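Side-chain contacts in 3-oxosteroid 1-dehydrogenase (PDB 7P18), which binds FAD and probably catalyses the 1,2-dehydrogenation of 3-oxosteroids to 3-oxo-Delta(1)-steroids, passing the electrons to an acceptor: residues E99-N102 with T106-Y109; M135-A140 with M212-R217; V416-D421 with A427-V432; Y395-L400 with Y487-D492; I237-G240 with K244-T247. All coordinates share one frame; numbering follows the deposited sequence.

Along the chain the order is contact 1, contact 2, contact 5 and then contact 4, which encloses contact 3. Contacts 1 and 2, with centres 11 Å apart, touch through strand 131-138 and helix 208-222, so the end of helix 84-104 and these two elements form one continuous region. Contacts 3 and 4, 12 Å apart between centres, share the antiparallel sheet in which strands 418-420 and 486-502 are neighbours. Contact 5 is remote, about 35 Å from contact 1 and 57 Å from contact 3 between centres, in a different, mixed sheet. The five thus fall into three separate regions of one flavoprotein chain, with only contact 1 approaching within about 8 Å of FAD.

Contact 1 (E99-N102 with T106-Y109); sequences EYIN and TLQY
Asn-102, in the last turns of helix 84-104, grips the backbone of Tyr-109 with both ends of its amide. OD1 accepts from Tyr-109 N at 2.9 Å in a nearly straight bond (172° at the hydrogen), the donor lying slightly out of the carbonyl plane. The same amide returns a hydrogen: ND2 donates to Tyr-109 O at 3.2 Å, a more bent bond that still falls on a lone pair of the carbonyl. An asparagine suits this place because its flat head offers one acceptor and one donor to the N-H and C=O of one residue, Tyr-109. Tyr-109 O also receives a weak bond from Gln-60.

Gln-108 serves the helix in turn. Its chain bends at chi2 (-70°), folding the amide back toward the helix, where NE2 meets Asn-102 O at 2.9 Å. That bond is almost linear and lies in both the carbonyl plane and the glutamine's own amide plane. Thr-106 N, the usual i+4 donor, has moved away as the chain leaves the helix, and the glutamine supplies a donor to Asn-102 O; NE2 makes a further weak bond to Met-105 O.

Beside these amides, apolar side chains meet. Ile-101 CG2 rests 4.0 Å from Leu-107 CD2 and 3.6 Å from Leu-107 O, while Ile-101 CD1 approaches Tyr-109 CE1 at 4.4 Å. The hydroxyl of Tyr-109 bonds to Gly-51 O, in the region near FAD. One side-chain amide thus replaces a helical donor at Asn-102 O, and the two together probably help to hold the chain's turn from helix to strand 109-111 with neutral groups alone.

Contact 2 (M135-A140 with M212-R217); sequences MLFDAA and MAAGLR
Phe-137 lays its ring flat against the helix backbone at Ala-214 and Gly-215. Its CB points toward the helix, and CG, anti to the backbone N (chi1 -174°), carries the ring over these two residues. CG comes first, 4.1 Å from Gly-215 N. The ring then divides: CD2 presses on the methyl of Ala-214, with CB 3.6 Å away, while CD1 passes over Gly-215 CA. Further out, CE2 reaches the Ala-214 carbonyl group, about 4.0 Å from its C and its O. CE1 lies 3.6 Å from Gly-215 CA, and CZ at the tip is 3.8 Å from that same carbon. Gly-215 CA accordingly sits over one ring face, 3.8 Å from the centroid and 16° off the normal, a CH-pi contact.

The small residues explain the closeness. Glycine bares the helix backbone to the ring, and alanine adds just one methyl beside it, so the ring can come close; no hydrogen bond crosses the contact. Immediately after it, Asp-138 OD1 accepts from Ala-140 N in an Asx turn, and also forms a salt bridge with Arg-204.

Strand 131-138 thus lies against one side of helix 208-222, its Phe-137 backbone paired with Arg-206, and Thr-106 touching the ring from the loop after helix 84-104. On helix 208-222, Leu-216 has its CB directed away from the strand, and its side chain touches Ala-17, Met-20 and Leu-21 of helix 17-28.

Contact 3 (V416-D421 with A427-V432); sequences VYWRDD and AKQIGV
Gln-429, Trp-418 and Ile-430 make up most of this contact between strand 418-420 and the end of helix 423-430. Gln-429 extends its chain fully toward the strand and spends both hydrogens of NE2 there. One goes to Arg-419 O at 2.9 Å, in a straight bond that arrives well above the carbonyl plane. The other goes to Asp-420 OD2, also at 2.9 Å, on the anti lone pair of that oxygen. Both acceptors lie close to the plane of the glutamine amide, which fixes its rotation. A long neutral amide suits the task, since it can offer two hydrogens and still accept through OE1. A water spans OE1 and Arg-419 N, 3.1 Å from that nitrogen, although its distance to OE1 is doubtfully short.

OE1 also lies in the plane of the Trp-418 ring, at its edge, 3.6 Å from CD1. Over one face of the indole comes Ile-430, whose CG2 is 4.2 Å from the centroid of the five-membered ring and 20° off its normal, a CH-pi contact. The branch gets there because CG1 takes the crowded position between backbone N and carbonyl carbon (chi1 68°), placing CG2 beside the N. A Schellman motif closes the helix just beyond, at Gly-431.

Strand 418-420 pairs with strand 486-502, and Trp-418 meets Trp-384 of strand 383-387 edge-to-face. Ile-430 also touches Ala-488 of strand 486-502 and Ile-386 of strand 383-387, so the helix packs across three neighbouring strands of the sheet.

Contact 4 (Y395-L400 with Y487-D492); sequences YPMGPL and YAMRVD
Pro-399 brings the one ring that meets the other segment, and it does so by its CD atom, 4.5 Å from Met-489 CE; no aromatic face or edge is engaged between the two segments. The contact centres instead on the thioether of Met-489, pointing out of strand 486-502. Its SD sits 3.5 Å from Met-397 CG and 3.9 Å from Leu-400 CD1, the leucine meeting the sulfur tip to tip. A turn about the SD-CE side of the chain (chi3 76°, about the CG-SD bond) swings CE toward the loop, where it comes 3.5 Å from Met-397 O. In Met-397, a chi1 of -170° sets CG anti to the backbone N, where it meets the sulfur. A flexible, unbranched methionine suits position 489, since its SD and CE can reach Met-397, Leu-400 and Pro-399 together.

The shape of 395-400 comes from two backbone bonds, Met-397 N to Leu-400 O at 2.8 Å and Leu-400 N to Met-397 O at 3.0 Å. Gly-398 takes a positive phi of 52° and gives its N-H to Glu-340. This is a type II' beta turn with glycine at its second position, the usual place for it, closed by the reciprocal pair of bonds also found at the end of a two-residue hairpin, though here in a loop packed against a strand of the antiparallel sheet.

Contact 5 (I237-G240 with K244-T247); sequences ITEG and KRVT
A beta hairpin joins strands 233-239 and 245-253, and this contact is its closing end. Glu-239 and Arg-245 are an antiparallel hydrogen-bonded pair: Glu-239 N donates to Arg-245 O at 3.0 Å, and Arg-245 N to Glu-239 O at 2.9 Å. Thr-238 and Val-246 form the next, non-hydrogen-bonded pair, where Thr-238 CG2 lies 4.1 Å from Val-246 CG2. Beyond it Thr-247 N bonds to Ile-237 O at 2.9 Å, joined weakly by Thr-247 OG1. Just past the Glu-239 pair, Gly-240 has a phi of 115°, where a side chain would be jammed against the preceding carbonyl oxygen, so glycine suits the place.

The face carrying Glu-239 and Arg-245 holds the charges. The two side chains lie side by side, pointing the same way, and Glu-239 OE1 makes a salt bridge with Arg-245 NH2 at 2.9 Å, the carboxylate standing nearly perpendicular to the guanidinium (79°). Thr-247 backs the pair: its CG2 is 3.6 Å from Glu-239 CD and 3.8 Å above the centre of the Arg-245 guanidinium. A beta-branched threonine serves both ways here, its methyl against the flat groups and its hydroxyl toward Ile-237.

Strand 233-239 is an outer strand of the mixed four-stranded sheet, whereas 245-253 lies inside, bonded on its other side to strand 256-262 through Thr-247 and Ala-262. The loop residue Ile-310 touches Thr-238 and Val-246 on the face that carries them, and Glu-519 touches Arg-245.

Contact 1 (E99-N102 with T106-Y109)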
# COMPACT_ATOMS: atom_id res chain seq x y z
N GLU A 99 0.37 2.99 20.25
CA GLU A 99 0.55 3.79 21.50
C GLU A 99 2.03 4.06 21.74
O GLU A 99 2.34 5.16 22.22
CB GLU A 99 -0.02 3.06 22.73
CG GLU A 99 -1.52 3.13 22.78
CD GLU A 99 -2.10 2.52 24.07
OE1 GLU A 99 -1.45 2.62 25.12
OE2 GLU A 99 -3.20 2.02 23.99
N TYR A 100 2.89 3.11 21.40
CA TYR A 100 4.35 3.22 21.53
C TYR A 100 4.85 4.35 20.63
O TYR A 100 5.62 5.19 21.12
CB TYR A 100 5.07 1.91 21.20
CG TYR A 100 6.55 2.06 20.93
CD1 TYR A 100 7.44 2.43 21.91
CD2 TYR A 100 7.05 1.90 19.64
CE1 TYR A 100 8.79 2.64 21.65
CE2 TYR A 100 8.38 2.09 19.35
CZ TYR A 100 9.27 2.45 20.36
OH TYR A 100 10.60 2.61 20.03
N ILE A 101 4.44 4.36 19.36
CA ILE A 101 4.79 5.48 18.45
C ILE A 101 4.36 6.80 19.10
O ILE A 101 5.20 7.72 19.21
CB ILE A 101 4.17 5.31 17.06
CG1 ILE A 101 4.79 4.14 16.30
CG2 ILE A 101 4.31 6.63 16.31
CD1 ILE A 101 4.19 3.87 14.93
N ASN A 102 3.09 6.91 19.49
CA ASN A 102 2.50 8.20 19.92
C ASN A 102 3.21 8.72 21.19
O ASN A 102 3.40 9.94 21.27
CB ASN A 102 1.00 8.10 20.12
CG ASN A 102 0.23 8.04 18.83
OD1 ASN A 102 0.81 8.24 17.76
ND2 ASN A 102 -1.04 7.66 18.95
N THR A 106 7.80 12.06 17.64
CA THR A 106 7.11 13.26 17.14
C THR A 106 5.98 12.83 16.21
O THR A 106 4.89 13.45 16.22
CB THR A 106 8.10 14.27 16.52
OG1 THR A 106 9.01 14.61 17.56
CG2 THR A 106 7.45 15.54 16.05
N LEU A 107 6.22 11.78 15.44
CA LEU A 107 5.17 11.12 14.60
C LEU A 107 3.96 10.78 15.48
O LEU A 107 4.19 10.25 16.57
CB LEU A 107 5.80 9.87 14.00
CG LEU A 107 4.89 8.98 13.17
CD1 LEU A 107 4.38 9.74 11.95
CD2 LEU A 107 5.67 7.73 12.76
N GLN A 108 2.75 11.10 15.02
CA GLN A 108 1.47 10.87 15.73
C GLN A 108 0.48 10.21 14.75
O GLN A 108 0.33 10.71 13.62
CB GLN A 108 0.93 12.18 16.32
CG GLN A 108 1.86 12.85 17.34
CD GLN A 108 1.97 12.07 18.63
OE1 GLN A 108 0.94 11.76 19.25
NE2 GLN A 108 3.19 11.67 18.99
N TYR A 109 -0.18 9.12 15.19
CA TYR A 109 -1.28 8.41 14.48
C TYR A 109 -2.60 8.75 15.14
O TYR A 109 -2.65 8.79 16.39
CB TYR A 109 -1.06 6.89 14.45
CG TYR A 109 -0.27 6.47 13.24
CD1 TYR A 109 1.12 6.51 13.22
CD2 TYR A 109 -0.92 6.12 12.06
CE1 TYR A 109 1.85 6.21 12.09
CE2 TYR A 109 -0.20 5.77 10.92
CZ TYR A 109 1.18 5.84 10.92
OH TYR A 109 1.90 5.53 9.79

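Contact 2 (M135-A140 with M212-R217)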
# COMPACT_ATOMS: atom_id res chain seq x y z
N MET A 135 -0.52 12.31 11.47
CA MET A 135 -0.56 13.79 11.39
C MET A 135 0.56 14.26 10.44
O MET A 135 1.60 13.55 10.31
CB MET A 135 -0.34 14.39 12.78
CG MET A 135 -1.45 14.04 13.76
SD MET A 135 -1.26 14.99 15.31
CE MET A 135 -1.84 16.59 14.72
N LEU A 136 0.36 15.39 9.77
CA LEU A 136 1.45 16.02 8.97
C LEU A 136 2.70 16.12 9.84
O LEU A 136 2.61 16.44 11.05
CB LEU A 136 0.99 17.40 8.47
CG LEU A 136 -0.19 17.44 7.51
CD1 LEU A 136 -0.45 18.89 7.07
CD2 LEU A 136 0.03 16.58 6.27
N PHE A 137 3.84 15.78 9.26
CA PHE A 137 5.15 15.75 9.94
C PHE A 137 6.04 16.86 9.33
O PHE A 137 6.04 17.06 8.08
CB PHE A 137 5.79 14.37 9.80
CG PHE A 137 7.05 14.25 10.60
CD1 PHE A 137 7.01 13.89 11.92
CD2 PHE A 137 8.28 14.54 10.03
CE1 PHE A 137 8.17 13.82 12.67
CE2 PHE A 137 9.44 14.49 10.78
CZ PHE A 137 9.38 14.11 12.10
N ASP A 138 6.81 17.50 10.20
CA ASP A 138 7.74 18.62 9.89
C ASP A 138 9.09 18.07 9.45
O ASP A 138 9.88 17.73 10.33
CB ASP A 138 7.90 19.50 11.13
CG ASP A 138 8.71 20.77 10.89
OD1 ASP A 138 9.03 21.06 9.71
OD2 ASP A 138 8.96 21.44 11.89
N ALA A 139 9.33 17.97 8.14
CA ALA A 139 10.60 17.49 7.54
C ALA A 139 11.80 18.35 7.98
O ALA A 139 12.96 17.82 7.95
CB ALA A 139 10.47 17.48 6.04
N ALA A 140 11.60 19.61 8.39
CA ALA A 140 12.72 20.44 8.90
C ALA A 140 13.39 19.73 10.06
O ALA A 140 14.62 19.85 10.20
CB ALA A 140 12.24 21.83 9.29
N MET A 212 4.93 9.17 7.67
CA MET A 212 5.30 7.94 8.38
C MET A 212 6.82 7.71 8.27
O MET A 212 7.47 7.53 9.31
CB MET A 212 4.51 6.76 7.80
CG MET A 212 4.83 5.43 8.43
SD MET A 212 3.83 4.14 7.68
CE MET A 212 4.57 4.07 6.06
N ALA A 213 7.36 7.71 7.05
CA ALA A 213 8.79 7.45 6.80
C ALA A 213 9.66 8.56 7.38
O ALA A 213 10.69 8.25 8.01
CB ALA A 213 9.03 7.23 5.32
N ALA A 214 9.28 9.82 7.21
CA ALA A 214 10.01 10.97 7.81
C ALA A 214 10.03 10.83 9.33
O ALA A 214 11.11 10.96 9.96
CB ALA A 214 9.32 12.25 7.42
N GLY A 215 8.84 10.59 9.92
CA GLY A 215 8.71 10.47 11.39
C GLY A 215 9.55 9.33 11.94
O GLY A 215 10.19 9.51 12.98
N LEU A 216 9.58 8.17 11.27
CA LEU A 216 10.36 7.00 11.76
C LEU A 216 11.85 7.31 11.57
O LEU A 216 12.67 6.95 12.46
CB LEU A 216 9.92 5.73 11.05
CG LEU A 216 8.51 5.24 11.42
CD1 LEU A 216 8.05 4.15 10.45
CD2 LEU A 216 8.51 4.71 12.85
N ARG A 217 12.21 8.00 10.49
CA ARG A 217 13.64 8.37 10.29
C ARG A 217 14.07 9.27 11.44
O ARG A 217 15.15 9.06 11.99
CB ARG A 217 13.88 9.03 8.94
CG ARG A 217 15.35 9.36 8.72
CD ARG A 217 16.15 8.12 8.46
NE ARG A 217 17.60 8.30 8.39
CZ ARG A 217 18.43 8.32 9.43
NH1 ARG A 217 17.98 8.25 10.67
NH2 ARG A 217 19.72 8.48 9.22

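Contact 3 (V416-D421 with A427-V432)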
# COMPACT_ATOMS: atom_id res chain seq x y z
N VAL A 416 -2.06 7.76 -21.87
CA VAL A 416 -2.75 7.77 -20.53
C VAL A 416 -4.26 7.65 -20.73
O VAL A 416 -4.96 7.02 -19.92
CB VAL A 416 -2.36 9.03 -19.75
CG1 VAL A 416 -3.21 9.18 -18.50
CG2 VAL A 416 -0.89 9.06 -19.42
N TYR A 417 -4.81 8.18 -21.83
CA TYR A 417 -6.26 8.08 -22.10
C TYR A 417 -6.49 8.04 -23.60
O TYR A 417 -5.67 8.60 -24.36
CB TYR A 417 -7.01 9.24 -21.43
CG TYR A 417 -6.69 10.57 -22.07
CD1 TYR A 417 -5.56 11.28 -21.72
CD2 TYR A 417 -7.45 11.04 -23.14
CE1 TYR A 417 -5.19 12.43 -22.39
CE2 TYR A 417 -7.10 12.21 -23.79
CZ TYR A 417 -5.96 12.90 -23.44
OH TYR A 417 -5.60 14.06 -24.11
N TRP A 418 -7.58 7.38 -24.00
CA TRP A 418 -8.13 7.42 -25.37
C TRP A 418 -9.44 8.21 -25.34
O TRP A 418 -10.16 8.13 -24.31
CB TRP A 418 -8.30 6.00 -25.91
CG TRP A 418 -7.02 5.25 -26.11
CD1 TRP A 418 -6.44 4.94 -27.31
CD2 TRP A 418 -6.20 4.64 -25.10
NE1 TRP A 418 -5.30 4.21 -27.11
CE2 TRP A 418 -5.10 4.04 -25.76
CE3 TRP A 418 -6.22 4.61 -23.69
CZ2 TRP A 418 -4.09 3.36 -25.08
CZ3 TRP A 418 -5.23 3.92 -23.02
CH2 TRP A 418 -4.17 3.33 -23.71
N ARG A 419 -9.72 8.98 -26.39
CA ARG A 419 -10.86 9.93 -26.44
C ARG A 419 -11.57 9.74 -27.79
O ARG A 419 -10.88 9.47 -28.79
CB ARG A 419 -10.35 11.34 -26.15
CG ARG A 419 -11.45 12.40 -26.14
CD ARG A 419 -10.92 13.81 -25.97
NE ARG A 419 -10.14 14.13 -27.17
CZ ARG A 419 -8.92 14.63 -27.20
NH1 ARG A 419 -8.27 14.96 -26.10
NH2 ARG A 419 -8.32 14.79 -28.37
N ASP A 420 -12.90 9.76 -27.77
CA ASP A 420 -13.71 9.62 -28.99
C ASP A 420 -15.08 10.28 -28.79
O ASP A 420 -15.61 10.28 -27.66
CB ASP A 420 -13.88 8.16 -29.40
CG ASP A 420 -14.13 8.02 -30.89
OD1 ASP A 420 -15.24 8.41 -31.34
OD2 ASP A 420 -13.22 7.51 -31.59
N ASP A 421 -15.63 10.81 -29.88
CA ASP A 421 -16.96 11.46 -29.88
C ASP A 421 -18.06 10.42 -29.67
O ASP A 421 -19.14 10.81 -29.16
CB ASP A 421 -17.18 12.22 -31.18
CG ASP A 421 -16.44 13.52 -31.24
OD1 ASP A 421 -16.06 14.07 -30.19
OD2 ASP A 421 -16.25 14.01 -32.38
N ALA A 427 -14.42 2.20 -28.68
CA ALA A 427 -14.31 0.73 -28.61
C ALA A 427 -13.27 0.28 -29.63
O ALA A 427 -12.45 -0.63 -29.32
CB ALA A 427 -15.64 0.07 -28.87
N LYS A 428 -13.30 0.86 -30.84
CA LYS A 428 -12.40 0.38 -31.91
C LYS A 428 -10.95 0.76 -31.58
O LYS A 428 -10.09 -0.08 -31.78
CB LYS A 428 -12.84 0.86 -33.29
CG LYS A 428 -12.00 0.21 -34.38
CD LYS A 428 -12.52 0.44 -35.78
CE LYS A 428 -11.51 0.08 -36.85
NZ LYS A 428 -12.03 0.56 -38.15
N GLN A 429 -10.71 1.92 -30.97
CA GLN A 429 -9.36 2.41 -30.61
C GLN A 429 -8.72 1.45 -29.59
O GLN A 429 -7.48 1.32 -29.59
CB GLN A 429 -9.43 3.82 -30.04
CG GLN A 429 -9.78 4.94 -31.01
CD GLN A 429 -9.61 6.27 -30.32
OE1 GLN A 429 -8.57 6.55 -29.71
NE2 GLN A 429 -10.66 7.08 -30.36
N ILE A 430 -9.52 0.80 -28.74
CA ILE A 430 -9.01 0.01 -27.59
C ILE A 430 -9.23 -1.49 -27.79
O ILE A 430 -8.87 -2.26 -26.91
CB ILE A 430 -9.61 0.55 -26.26
CG1 ILE A 430 -11.11 0.30 -26.15
CG2 ILE A 430 -9.25 2.02 -26.10
CD1 ILE A 430 -11.74 0.75 -24.83
N GLY A 431 -9.79 -1.91 -28.93
CA GLY A 431 -9.92 -3.34 -29.27
C GLY A 431 -11.00 -4.01 -28.47
O GLY A 431 -10.88 -5.21 -28.21
N VAL A 432 -12.03 -3.26 -28.08
CA VAL A 432 -13.19 -3.74 -27.30
C VAL A 432 -14.39 -3.86 -28.25
O VAL A 432 -14.58 -2.99 -29.07
CB VAL A 432 -13.45 -2.78 -26.12
CG1 VAL A 432 -14.79 -3.02 -25.49
CG2 VAL A 432 -12.33 -2.87 -25.08
O HOH W 1 -7.61 8.60 -28.63

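Contact 4 (Y395-L400 with Y487-D492)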
# COMPACT_ATOMS: atom_id res chain seq x y z
N TYR A 395 -14.08 14.80 -12.07
CA TYR A 395 -13.40 13.81 -11.19
C TYR A 395 -11.97 13.55 -11.62
O TYR A 395 -11.66 13.62 -12.79
CB TYR A 395 -14.17 12.50 -11.20
CG TYR A 395 -15.60 12.60 -10.73
CD1 TYR A 395 -15.92 13.25 -9.54
CD2 TYR A 395 -16.62 12.00 -11.42
CE1 TYR A 395 -17.22 13.31 -9.08
CE2 TYR A 395 -17.93 12.07 -10.99
CZ TYR A 395 -18.23 12.73 -9.81
OH TYR A 395 -19.52 12.77 -9.37
N PRO A 396 -11.08 13.21 -10.66
CA PRO A 396 -9.73 12.76 -10.98
C PRO A 396 -9.81 11.29 -11.39
O PRO A 396 -10.81 10.64 -11.11
CB PRO A 396 -8.97 12.96 -9.67
CG PRO A 396 -9.98 12.72 -8.61
CD PRO A 396 -11.33 13.14 -9.21
N MET A 397 -8.77 10.80 -12.06
CA MET A 397 -8.60 9.35 -12.33
C MET A 397 -7.10 9.07 -12.50
O MET A 397 -6.55 9.31 -13.58
CB MET A 397 -9.39 8.91 -13.56
CG MET A 397 -9.43 7.38 -13.73
SD MET A 397 -10.10 6.46 -12.32
CE MET A 397 -11.81 6.99 -12.31
N GLY A 398 -6.46 8.63 -11.43
CA GLY A 398 -5.00 8.48 -11.35
C GLY A 398 -4.31 9.76 -11.76
O GLY A 398 -4.56 10.81 -11.15
N PRO A 399 -3.46 9.76 -12.82
CA PRO A 399 -2.78 10.97 -13.23
C PRO A 399 -3.70 12.06 -13.80
O PRO A 399 -3.26 13.16 -13.87
CB PRO A 399 -1.80 10.49 -14.31
CG PRO A 399 -2.51 9.28 -14.90
CD PRO A 399 -3.16 8.61 -13.71
N LEU A 400 -4.93 11.75 -14.19
CA LEU A 400 -5.87 12.78 -14.72
C LEU A 400 -6.48 13.54 -13.54
O LEU A 400 -7.09 12.90 -12.69
CB LEU A 400 -7.00 12.16 -15.53
CG LEU A 400 -6.62 11.52 -16.85
CD1 LEU A 400 -7.89 11.15 -17.60
CD2 LEU A 400 -5.78 12.47 -17.68
N TYR A 487 -14.16 8.57 -22.86
CA TYR A 487 -12.74 8.34 -22.49
C TYR A 487 -12.57 6.87 -22.11
O TYR A 487 -13.49 6.26 -21.54
CB TYR A 487 -12.30 9.22 -21.33
CG TYR A 487 -12.21 10.67 -21.69
CD1 TYR A 487 -13.34 11.49 -21.69
CD2 TYR A 487 -11.00 11.23 -22.04
CE1 TYR A 487 -13.22 12.83 -22.02
CE2 TYR A 487 -10.88 12.57 -22.36
CZ TYR A 487 -12.01 13.37 -22.35
OH TYR A 487 -11.90 14.69 -22.67
N ALA A 488 -11.40 6.33 -22.43
CA ALA A 488 -10.97 5.00 -21.96
C ALA A 488 -9.61 5.16 -21.31
O ALA A 488 -8.80 5.96 -21.79
CB ALA A 488 -10.93 3.96 -23.05
N MET A 489 -9.38 4.35 -20.29
CA MET A 489 -8.06 4.21 -19.66
C MET A 489 -7.78 2.70 -19.52
O MET A 489 -8.72 1.89 -19.39
CB MET A 489 -7.99 4.94 -18.32
CG MET A 489 -8.12 6.45 -18.52
SD MET A 489 -8.17 7.36 -16.97
CE MET A 489 -6.45 7.33 -16.47
N ARG A 490 -6.53 2.35 -19.74
CA ARG A 490 -6.05 0.96 -19.69
C ARG A 490 -5.69 0.62 -18.24
O ARG A 490 -4.73 1.20 -17.71
CB ARG A 490 -4.83 0.79 -20.61
CG ARG A 490 -4.25 -0.62 -20.57
CD ARG A 490 -2.90 -0.71 -21.29
NE ARG A 490 -2.08 0.46 -21.08
CZ ARG A 490 -1.46 1.17 -22.04
NH1 ARG A 490 -1.38 0.70 -23.28
NH2 ARG A 490 -0.88 2.31 -21.71
N VAL A 491 -6.43 -0.31 -17.66
CA VAL A 491 -6.21 -0.76 -16.27
C VAL A 491 -5.37 -2.06 -16.30
O VAL A 491 -5.88 -3.15 -16.66
CB VAL A 491 -7.56 -0.91 -15.56
CG1 VAL A 491 -7.33 -1.42 -14.19
CG2 VAL A 491 -8.28 0.44 -15.44
N ASP A 492 -4.13 -1.94 -15.88
CA ASP A 492 -3.22 -3.10 -15.79
C ASP A 492 -3.44 -3.83 -14.46
O ASP A 492 -3.90 -3.18 -13.47
CB ASP A 492 -1.77 -2.62 -15.92
CG ASP A 492 -1.38 -2.34 -17.37
OD1 ASP A 492 -1.71 -3.16 -18.20
OD2 ASP A 492 -0.76 -1.26 -17.61

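Contact 5 (I237-G240 with K244-T247)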
# COMPACT_ATOMS: atom_id res chain seq x y z
N ILE A 237 24.88 -15.00 7.14
CA ILE A 237 25.97 -15.77 7.81
C ILE A 237 25.30 -16.75 8.79
O ILE A 237 24.45 -16.33 9.56
CB ILE A 237 26.97 -14.81 8.48
CG1 ILE A 237 27.55 -13.84 7.44
CG2 ILE A 237 28.05 -15.59 9.23
CD1 ILE A 237 28.33 -12.68 8.00
N THR A 238 25.63 -18.04 8.72
CA THR A 238 25.10 -19.06 9.66
C THR A 238 26.23 -19.83 10.37
O THR A 238 27.36 -19.82 9.89
CB THR A 238 24.18 -20.04 8.94
OG1 THR A 238 24.98 -20.75 8.01
CG2 THR A 238 23.03 -19.35 8.22
N GLU A 239 25.88 -20.46 11.49
CA GLU A 239 26.71 -21.42 12.26
C GLU A 239 25.84 -22.64 12.60
O GLU A 239 24.60 -22.47 12.66
CB GLU A 239 27.22 -20.80 13.56
CG GLU A 239 28.15 -19.63 13.34
CD GLU A 239 28.64 -18.99 14.64
OE1 GLU A 239 28.14 -19.39 15.73
OE2 GLU A 239 29.50 -18.10 14.57
N GLY A 240 26.49 -23.79 12.86
CA GLY A 240 25.84 -25.02 13.33
C GLY A 240 25.97 -26.11 12.29
O GLY A 240 25.81 -25.80 11.10
N LYS A 244 21.09 -24.79 11.57
CA LYS A 244 21.73 -23.50 11.25
C LYS A 244 21.03 -22.39 12.04
O LYS A 244 19.77 -22.33 12.10
CB LYS A 244 21.69 -23.28 9.73
CG LYS A 244 22.53 -24.26 8.94
CD LYS A 244 23.93 -24.38 9.51
CE LYS A 244 24.87 -25.17 8.64
NZ LYS A 244 24.64 -26.63 8.83
N ARG A 245 21.85 -21.54 12.64
CA ARG A 245 21.46 -20.30 13.34
C ARG A 245 22.04 -19.17 12.51
O ARG A 245 23.11 -19.37 11.92
CB ARG A 245 22.03 -20.31 14.77
CG ARG A 245 21.86 -19.02 15.56
CD ARG A 245 22.28 -19.20 17.00
NE ARG A 245 23.67 -19.60 17.07
CZ ARG A 245 24.69 -18.84 17.50
NH1 ARG A 245 24.48 -17.60 17.91
NH2 ARG A 245 25.91 -19.34 17.51
N VAL A 246 21.37 -18.03 12.48
CA VAL A 246 21.84 -16.86 11.71
C VAL A 246 22.59 -15.97 12.67
O VAL A 246 22.01 -15.61 13.73
CB VAL A 246 20.67 -16.11 11.03
CG1 VAL A 246 21.07 -14.72 10.62
CG2 VAL A 246 20.16 -16.91 9.86
N THR A 247 23.83 -15.61 12.33
CA THR A 247 24.76 -14.87 13.22
C THR A 247 25.14 -13.53 12.60
O THR A 247 25.84 -12.74 13.27
CB THR A 247 26.00 -15.71 13.51
OG1 THR A 247 26.60 -16.03 12.25
CG2 THR A 247 25.66 -17.00 14.21